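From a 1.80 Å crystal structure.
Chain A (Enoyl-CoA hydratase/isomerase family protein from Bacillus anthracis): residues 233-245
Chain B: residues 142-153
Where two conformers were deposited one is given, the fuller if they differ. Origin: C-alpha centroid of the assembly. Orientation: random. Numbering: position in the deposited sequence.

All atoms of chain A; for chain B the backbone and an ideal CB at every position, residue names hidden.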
HETATM    1  N   MSE A 233       9.813  -0.387  18.210  0.60 17.91           N
HETATM    2  CA  MSE A 233       9.146   0.827  18.650  0.60 19.93           C
HETATM    3  C   MSE A 233       7.804   0.499  19.303  0.60 19.26           C
HETATM    4  O   MSE A 233       7.433   1.095  20.321  0.60 19.51           O
HETATM    5  CB  MSE A 233       9.008   1.797  17.498  0.60 21.05           C
HETATM    6  CG  MSE A 233       7.951   2.823  17.678  0.60 26.33           C
HETATM    7 SE   MSE A 233       8.246   4.225  16.419  0.60 38.28          SE
HETATM    8  CE  MSE A 233       9.048   3.230  14.960  0.60 33.84           C
ATOM      9  N   GLU A 234       7.096  -0.461  18.730  1.00 17.68           N
ATOM     10  CA  GLU A 234       5.831  -0.920  19.301  1.00 17.07           C
ATOM     11  C   GLU A 234       6.062  -1.481  20.716  1.00 17.06           C
ATOM     12  O   GLU A 234       5.257  -1.260  21.629  1.00 17.68           O
ATOM     13  CB  GLU A 234       5.245  -2.024  18.455  1.00 17.62           C
ATOM     14  CG  GLU A 234       3.833  -2.453  18.887  1.00 16.12           C
ATOM     15  CD  GLU A 234       3.365  -3.685  18.162  1.00 18.19           C
ATOM     16  OE1 GLU A 234       2.675  -3.560  17.113  1.00 16.63           O
ATOM     17  OE2 GLU A 234       3.767  -4.794  18.584  1.00 17.88           O
ATOM     18  N   LYS A 235       7.134  -2.250  20.856  1.00 16.80           N
ATOM     19  CA  LYS A 235       7.524  -2.866  22.127  1.00 19.59           C
ATOM     20  C   LYS A 235       7.669  -1.800  23.196  1.00 19.97           C
ATOM     21  O   LYS A 235       7.091  -1.926  24.272  1.00 21.21           O
ATOM     22  CB  LYS A 235       8.828  -3.664  21.935  1.00 20.19           C
ATOM     23  CG  LYS A 235       9.330  -4.456  23.146  1.00 25.14           C
ATOM     24  CD  LYS A 235      10.581  -5.282  22.770  1.00 28.93           C
ATOM     25  CE  LYS A 235      10.351  -6.171  21.526  1.00 30.47           C
ATOM     26  NZ  LYS A 235      11.612  -6.860  21.062  1.00 35.57           N
ATOM     27  N   GLN A 236       8.411  -0.731  22.902  1.00 21.38           N
ATOM     28  CA  GLN A 236       8.563   0.340  23.881  1.00 21.58           C
ATOM     29  C   GLN A 236       7.217   1.040  24.153  1.00 22.47           C
ATOM     30  O   GLN A 236       6.893   1.364  25.311  1.00 20.81           O
ATOM     31  CB  GLN A 236       9.640   1.354  23.465  1.00 22.43           C
ATOM     32  CG  GLN A 236       9.928   2.397  24.559  1.00 26.68           C
ATOM     33  CD  GLN A 236      10.439   1.801  25.880  1.00 28.96           C
ATOM     34  OE1 GLN A 236      11.162   0.804  25.892  1.00 30.56           O
ATOM     35  NE2 GLN A 236      10.072   2.443  27.002  1.00 27.21           N
ATOM     36  N   ALA A 237       6.424   1.257  23.104  1.00 21.08           N
ATOM     37  CA  ALA A 237       5.123   1.893  23.269  1.00 21.87           C
ATOM     38  C   ALA A 237       4.232   1.083  24.197  1.00 22.30           C
ATOM     39  O   ALA A 237       3.516   1.657  25.026  1.00 23.83           O
ATOM     40  CB  ALA A 237       4.440   2.091  21.932  1.00 21.77           C
ATOM     41  N   TYR A 238       4.268  -0.246  24.052  1.00 20.49           N
ATOM     42  CA  TYR A 238       3.458  -1.153  24.878  1.00 21.18           C
ATOM     43  C   TYR A 238       3.835  -0.995  26.381  1.00 21.24           C
ATOM     44  O   TYR A 238       2.981  -1.095  27.267  1.00 18.51           O
ATOM     45  CB  TYR A 238       3.628  -2.592  24.378  1.00 21.66           C
ATOM     46  CG  TYR A 238       2.706  -3.620  25.005  1.00 23.01           C
ATOM     47  CD1 TYR A 238       1.439  -3.855  24.488  1.00 21.44           C
ATOM     48  CD2 TYR A 238       3.124  -4.391  26.081  1.00 27.06           C
ATOM     49  CE1 TYR A 238       0.600  -4.811  25.048  1.00 25.84           C
ATOM     50  CE2 TYR A 238       2.293  -5.356  26.637  1.00 28.74           C
ATOM     51  CZ  TYR A 238       1.032  -5.557  26.113  1.00 28.53           C
ATOM     52  OH  TYR A 238       0.197  -6.518  26.665  1.00 35.22           O
ATOM     53  N   GLU A 239       5.096  -0.690  26.656  1.00 20.45           N
ATOM     54  CA  GLU A 239       5.537  -0.461  28.036  1.00 20.93           C
ATOM     55  C   GLU A 239       4.811   0.745  28.623  1.00 21.64           C
ATOM     56  O   GLU A 239       4.618   0.835  29.825  1.00 22.29           O
ATOM     57  CB  GLU A 239       7.048  -0.233  28.084  1.00 22.04           C
ATOM     58  CG  GLU A 239       7.854  -1.406  27.590  1.00 23.23           C
ATOM     59  CD  GLU A 239       7.749  -2.608  28.505  1.00 29.52           C
ATOM     60  OE1 GLU A 239       7.577  -3.734  27.992  1.00 33.82           O
ATOM     61  OE2 GLU A 239       7.804  -2.418  29.738  1.00 30.93           O
ATOM     62  N   GLY A 240       4.415   1.675  27.758  1.00 22.48           N
ATOM     63  CA  GLY A 240       3.691   2.866  28.179  1.00 23.20           C
ATOM     64  C   GLY A 240       2.256   2.614  28.620  1.00 23.36           C
ATOM     65  O   GLY A 240       1.636   3.495  29.187  1.00 24.54           O
ATOM     66  N   VAL A 241       1.700   1.438  28.332  1.00 23.39           N
ATOM     67  CA  VAL A 241       0.313   1.151  28.750  1.00 23.28           C
ATOM     68  C   VAL A 241       0.191   0.118  29.844  1.00 24.67           C
ATOM     69  O   VAL A 241      -0.772   0.138  30.616  1.00 23.41           O
ATOM     70  CB  VAL A 241      -0.561   0.696  27.559  1.00 23.96           C
ATOM     71  CG1 VAL A 241      -0.699   1.811  26.589  1.00 22.00           C
ATOM     72  CG2 VAL A 241       0.025  -0.571  26.889  1.00 20.73           C
ATOM     73  N   ILE A 242       1.159  -0.785  29.938  1.00 26.07           N
ATOM     74  CA  ILE A 242       1.058  -1.858  30.935  1.00 26.81           C
ATOM     75  C   ILE A 242       0.994  -1.440  32.409  1.00 27.37           C
ATOM     76  O   ILE A 242       0.381  -2.155  33.195  1.00 25.69           O
ATOM     77  CB  ILE A 242       2.092  -3.002  30.718  1.00 28.10           C
ATOM     78  CG1 ILE A 242       3.530  -2.478  30.713  1.00 29.23           C
ATOM     79  CG2 ILE A 242       1.765  -3.739  29.432  1.00 29.98           C
ATOM     80  CD1 ILE A 242       4.559  -3.576  30.456  1.00 32.52           C
ATOM     81  N   HIS A 243       1.583  -0.298  32.780  1.00 27.14           N
ATOM     82  CA  HIS A 243       1.564   0.160  34.190  1.00 28.40           C
ATOM     83  C   HIS A 243       0.449   1.178  34.482  1.00 26.00           C
ATOM     84  O   HIS A 243       0.315   1.647  35.612  1.00 27.69           O
ATOM     85  CB  HIS A 243       2.928   0.783  34.559  1.00 30.38           C
ATOM     86  CG  HIS A 243       3.060   1.166  36.005  1.00 35.76           C
ATOM     87  ND1 HIS A 243       2.513   2.323  36.525  1.00 42.37           N
ATOM     88  CD2 HIS A 243       3.711   0.566  37.032  1.00 40.65           C
ATOM     89  CE1 HIS A 243       2.804   2.406  37.812  1.00 43.32           C
ATOM     90  NE2 HIS A 243       3.532   1.355  38.145  1.00 42.59           N
ATOM     91  N   THR A 244      -0.377   1.484  33.489  1.00 22.98           N
ATOM     92  CA  THR A 244      -1.419   2.502  33.653  1.00 19.63           C
ATOM     93  C   THR A 244      -2.620   2.028  34.450  1.00 19.54           C
ATOM     94  O   THR A 244      -2.912   0.840  34.495  1.00 17.26           O
ATOM     95  CB  THR A 244      -1.914   3.036  32.271  1.00 20.15           C
ATOM     96  OG1 THR A 244      -2.524   1.984  31.511  1.00 17.51           O
ATOM     97  CG2 THR A 244      -0.760   3.634  31.475  1.00 19.13           C
ATOM     98  N   LYS A 245      -3.287   2.973  35.106  1.00 18.29           N
ATOM     99  CA  LYS A 245      -4.500   2.684  35.856  1.00 18.24           C
ATOM    100  C   LYS A 245      -5.616   2.364  34.854  1.00 16.67           C
ATOM    101  O   LYS A 245      -6.472   1.533  35.122  1.00 16.24           O
ATOM    102  CB  LYS A 245      -4.897   3.859  36.751  1.00 19.05           C
ATOM    103  CG  LYS A 245      -3.895   4.177  37.838  1.00 22.24           C
ATOM    104  CD  LYS A 245      -4.455   5.180  38.850  1.00 25.14           C
ATOM    105  CE  LYS A 245      -3.433   5.483  39.949  1.00 28.70           C
ATOM    106  NZ  LYS A 245      -3.951   6.456  40.965  1.00 31.60           N
TER
ATOM    107  N   UNK B 142      -9.626  -1.734  25.587  1.00 13.28           N
ATOM    108  CA  UNK B 142      -9.168  -2.233  26.882  1.00 14.09           C
ATOM    109  C   UNK B 142      -7.995  -1.368  27.406  1.00 13.90           C
ATOM    110  O   UNK B 142      -7.312  -1.746  28.353  1.00 13.42           O
ATOM    111  CB  UNK B 142      -8.746  -3.699  26.765  1.00 14.09           C
ATOM    112  N   UNK B 143      -7.748  -0.219  26.765  1.00 14.84           N
ATOM    113  CA  UNK B 143      -6.683   0.710  27.176  1.00 13.35           C
ATOM    114  C   UNK B 143      -5.250   0.172  27.021  1.00 13.69           C
ATOM    115  O   UNK B 143      -4.373   0.550  27.789  1.00 12.20           O
ATOM    116  CB  UNK B 143      -6.903   1.099  28.639  1.00 13.35           C
ATOM    117  N   UNK B 144      -5.052  -0.756  26.091  1.00 13.63           N
ATOM    118  CA  UNK B 144      -3.701  -1.225  25.712  1.00 14.71           C
ATOM    119  C   UNK B 144      -3.587  -1.074  24.203  1.00 14.88           C
ATOM    120  O   UNK B 144      -4.476  -0.509  23.569  1.00 13.99           O
ATOM    121  CB  UNK B 144      -3.452  -2.672  26.143  1.00 14.71           C
ATOM    122  N   UNK B 145      -2.478  -1.531  23.625  1.00 14.22           N
ATOM    123  CA  UNK B 145      -2.285  -1.459  22.191  1.00 14.61           C
ATOM    124  C   UNK B 145      -1.853  -2.854  21.744  1.00 14.17           C
ATOM    125  O   UNK B 145      -1.489  -3.682  22.588  1.00 13.68           O
ATOM    126  CB  UNK B 145      -1.260  -0.390  21.806  1.00 14.61           C
ATOM    127  N   UNK B 146      -1.925  -3.130  20.439  1.00 14.41           N
ATOM    128  CA  UNK B 146      -1.425  -4.426  19.965  1.00 16.69           C
ATOM    129  C   UNK B 146       0.033  -4.557  20.365  1.00 18.29           C
ATOM    130  O   UNK B 146       0.809  -3.625  20.155  1.00 22.42           O
ATOM    131  CB  UNK B 146      -1.587  -4.569  18.450  1.00 16.69           C
ATOM    132  N   UNK B 147       0.400  -5.689  20.946  1.00 20.63           N
ATOM    133  CA  UNK B 147       1.753  -5.879  21.424  1.00 22.22           C
ATOM    134  C   UNK B 147       2.540  -6.997  20.778  1.00 21.41           C
ATOM    135  O   UNK B 147       3.575  -7.404  21.308  1.00 23.57           O
ATOM    136  CB  UNK B 147       1.710  -6.126  22.933  1.00 22.22           C
ATOM    137  N   UNK B 148       2.078  -7.481  19.634  1.00 18.59           N
ATOM    138  CA  UNK B 148       2.786  -8.528  18.916  1.00 17.62           C
ATOM    139  C   UNK B 148       2.786  -8.208  17.416  1.00 17.61           C
ATOM    140  O   UNK B 148       2.539  -9.079  16.593  1.00 18.28           O
ATOM    141  CB  UNK B 148       2.149  -9.893  19.183  1.00 17.62           C
ATOM    142  N   UNK B 149       3.039  -6.939  17.099  1.00 16.14           N
ATOM    143  CA  UNK B 149       3.168  -6.463  15.714  1.00 16.71           C
ATOM    144  C   UNK B 149       1.973  -5.916  14.993  1.00 15.78           C
ATOM    145  O   UNK B 149       2.114  -5.449  13.866  1.00 16.75           O
ATOM    146  CB  UNK B 149       3.697  -7.619  14.862  1.00 16.71           C
ATOM    147  N   UNK B 150       0.798  -5.918  15.634  1.00 15.00           N
ATOM    148  CA  UNK B 150      -0.410  -5.402  14.985  1.00 15.87           C
ATOM    149  C   UNK B 150      -0.294  -3.971  14.462  1.00 15.78           C
ATOM    150  O   UNK B 150      -0.768  -3.667  13.364  1.00 15.33           O
ATOM    151  CB  UNK B 150      -1.578  -5.473  15.971  1.00 15.87           C
ATOM    152  N   UNK B 151       0.353  -3.101  15.235  1.00 14.66           N
ATOM    153  CA  UNK B 151       0.525  -1.702  14.836  1.00 13.98           C
ATOM    154  C   UNK B 151       1.511  -1.540  13.679  1.00 13.18           C
ATOM    155  O   UNK B 151       1.528  -0.517  13.055  1.00 13.43           O
ATOM    156  CB  UNK B 151       0.999  -0.875  16.033  1.00 13.98           C
ATOM    157  N   UNK B 152       2.275  -2.587  13.382  1.00 12.98           N
ATOM    158  CA  UNK B 152       3.277  -2.561  12.335  1.00 12.86           C
ATOM    159  C   UNK B 152       2.867  -3.362  11.082  1.00 13.69           C
ATOM    160  O   UNK B 152       2.890  -2.838   9.953  1.00 16.14           O
ATOM    161  CB  UNK B 152       4.596  -3.104  12.888  1.00 12.86           C
ATOM    162  N   UNK B 153       2.406  -4.593  11.281  1.00 14.16           N
ATOM    163  CA  UNK B 153       2.031  -5.456  10.158  1.00 15.17           C
ATOM    164  C   UNK B 153       0.719  -5.024   9.484  1.00 14.29           C
ATOM    165  O   UNK B 153       0.591  -5.116   8.255  1.00 15.18           O
ATOM    166  CB  UNK B 153       1.905  -6.902  10.642  1.00 15.17           C
TER

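Position 142 lies beyond the reach of chain A: nothing of it comes within 5.5 Å of the ideal CB, so the contact sets no preference. The residue is Leu B142.

At 143 the CB points sideways, 5.3 Å from Thr A244 OG1, and phi/psi of 66/27 is left-handed, which favours glycine, asparagine or aspartate but does not exclude others. The deposited residue is Ala B143, which works mainly through its backbone: its O lies 3.8 Å from Val A241 CB and accepts a hydrogen bond from a water (2.6 Å from the water O to Ala B143 O) that also donates to Thr A244 OG1 (3.0 Å from the water O).

Position 144 sends its CB sideways, 4.1 Å from Val A241 CG2 and 4.7 Å from Tyr A238 CE1. Chain A offers carbon here and no charge, so valine, isoleucine, leucine or a similar apolar group would suit. It is Ile B144, chi1 p and chi2 t, whose CB makes the 4.1 Å apolar contact with Val A241 CG2.

The CB at 145 is also sideways and stands off, 5.1 Å from Tyr A238 CD1 and 5.2 Å from Val A241 CG2. That gap leaves room for a medium or long apolar chain whose end can come nearer the helix, such as isoleucine, leucine or methionine. Ile B145 fills it: CD1 reaches Ala A237 CB at 3.7 Å, CG1 lies 3.9 Å from Tyr A238 CD1, and CG2 is 4.5 Å from Val A241 CG1. Its backbone O sits at the edge of the Tyr A238 ring, 3.4 Å from CE1.

At 146 CA-to-CB points away, and phi/psi of -58/132 is compatible with proline among many others. Pro B146 is found, its ring C-gamma exo.

Position 147 is tightly restricted: an ideal CB would lie 2.7 Å from Tyr A238 CE1, a clash. Glycine is strongly indicated, and Gly B147 lets its CA approach Tyr A238 CD1 to 3.7 Å.

The CB of 148 points away from chain A, which therefore discriminates little; the residue is Ala B148.

At 149, phi/psi of 93/-2 would jam a CB against the preceding carbonyl O, which by itself calls for glycine. Gly B149, the N-cap residue, donates from N to Glu A234 OE2 (2.7 Å, angle 154°).

Position 150 points sideways, 4.8 Å from Glu A234 OE1 at its ideal CB; helical angles of -55/-41 admit many residues. It is Gly B150.

At 151 the CB points toward chain A, only 3.3 Å from Glu A234 OE1, so a short donor is favoured: serine or threonine. Thr B151 donates to that oxygen twice, from OG1 (2.7 Å to Glu A234 OE1) and from N (3.0 Å to Glu A234 OE1, angle 139°).

Position 152 points toward chain A, its CB 4.7 Å from Glu A234 OE1, where a polar or flexible chain fits. Gln B152 donates from NE2 to Thr B151 OG1 (3.0 Å).

Position 153 has no chain A atom within 5.5 Å of its CB; it is Arg B153.

Chain B 142-153: LAIIPGAGGTQR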
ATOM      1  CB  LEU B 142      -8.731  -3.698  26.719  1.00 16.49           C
ATOM      2  CG  LEU B 142      -9.833  -4.720  26.378  1.00 19.65           C
ATOM      3  CD1 LEU B 142      -9.208  -6.066  26.000  1.00 27.20           C
ATOM      4  CD2 LEU B 142     -10.795  -4.870  27.527  1.00 21.70           C
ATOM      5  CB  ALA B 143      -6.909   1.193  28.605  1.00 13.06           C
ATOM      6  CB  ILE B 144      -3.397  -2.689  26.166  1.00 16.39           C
ATOM      7  CG1 ILE B 144      -4.357  -3.702  25.519  1.00 17.17           C
ATOM      8  CG2 ILE B 144      -3.443  -2.777  27.664  1.00 16.47           C
ATOM      9  CD1 ILE B 144      -4.076  -5.160  25.893  1.00 21.11           C
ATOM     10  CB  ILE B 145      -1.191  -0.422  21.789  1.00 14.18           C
ATOM     11  CG1 ILE B 145       0.189  -0.869  22.294  1.00 15.80           C
ATOM     12  CG2 ILE B 145      -1.580   1.006  22.287  1.00 14.06           C
ATOM     13  CD1 ILE B 145       1.368  -0.038  21.752  1.00 13.12           C
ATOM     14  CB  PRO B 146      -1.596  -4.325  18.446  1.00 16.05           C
ATOM     15  CG  PRO B 146      -2.761  -3.410  18.291  1.00 17.57           C
ATOM     16  CD  PRO B 146      -2.553  -2.371  19.349  1.00 14.40           C
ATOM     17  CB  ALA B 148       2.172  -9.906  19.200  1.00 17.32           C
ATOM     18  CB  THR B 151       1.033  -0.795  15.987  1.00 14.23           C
ATOM     19  OG1 THR B 151       2.420  -1.040  16.239  1.00 11.23           O
ATOM     20  CG2 THR B 151       0.184  -0.966  17.260  1.00 15.89           C
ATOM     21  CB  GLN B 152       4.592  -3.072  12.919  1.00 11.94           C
ATOM     22  CG  GLN B 152       5.088  -2.228  14.090  1.00 13.04           C
ATOM     23  CD  GLN B 152       5.221  -0.770  13.713  1.00 15.38           C
ATOM     24  OE1 GLN B 152       5.913  -0.412  12.733  1.00 16.06           O
ATOM     25  NE2 GLN B 152       4.550   0.096  14.471  1.00 14.41           N
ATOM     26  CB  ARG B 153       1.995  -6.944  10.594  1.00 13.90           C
ATOM     27  CG  ARG B 153       3.358  -7.481  11.082  1.00 17.09           C
ATOM     28  CD  ARG B 153       3.419  -9.024  11.219  1.00 18.82           C
ATOM     29  NE  ARG B 153       4.761  -9.454  11.634  1.00 19.76           N
ATOM     30  CZ  ARG B 153       5.179  -9.534  12.898  1.00 19.20           C
ATOM     31  NH1 ARG B 153       4.362  -9.255  13.899  1.00 19.71           N
ATOM     32  NH2 ARG B 153       6.426  -9.894  13.170  1.00 21.84           N
TER
HETATM   33  O   HOH W   1      -3.840   2.790  28.987  1.00 15.84           O
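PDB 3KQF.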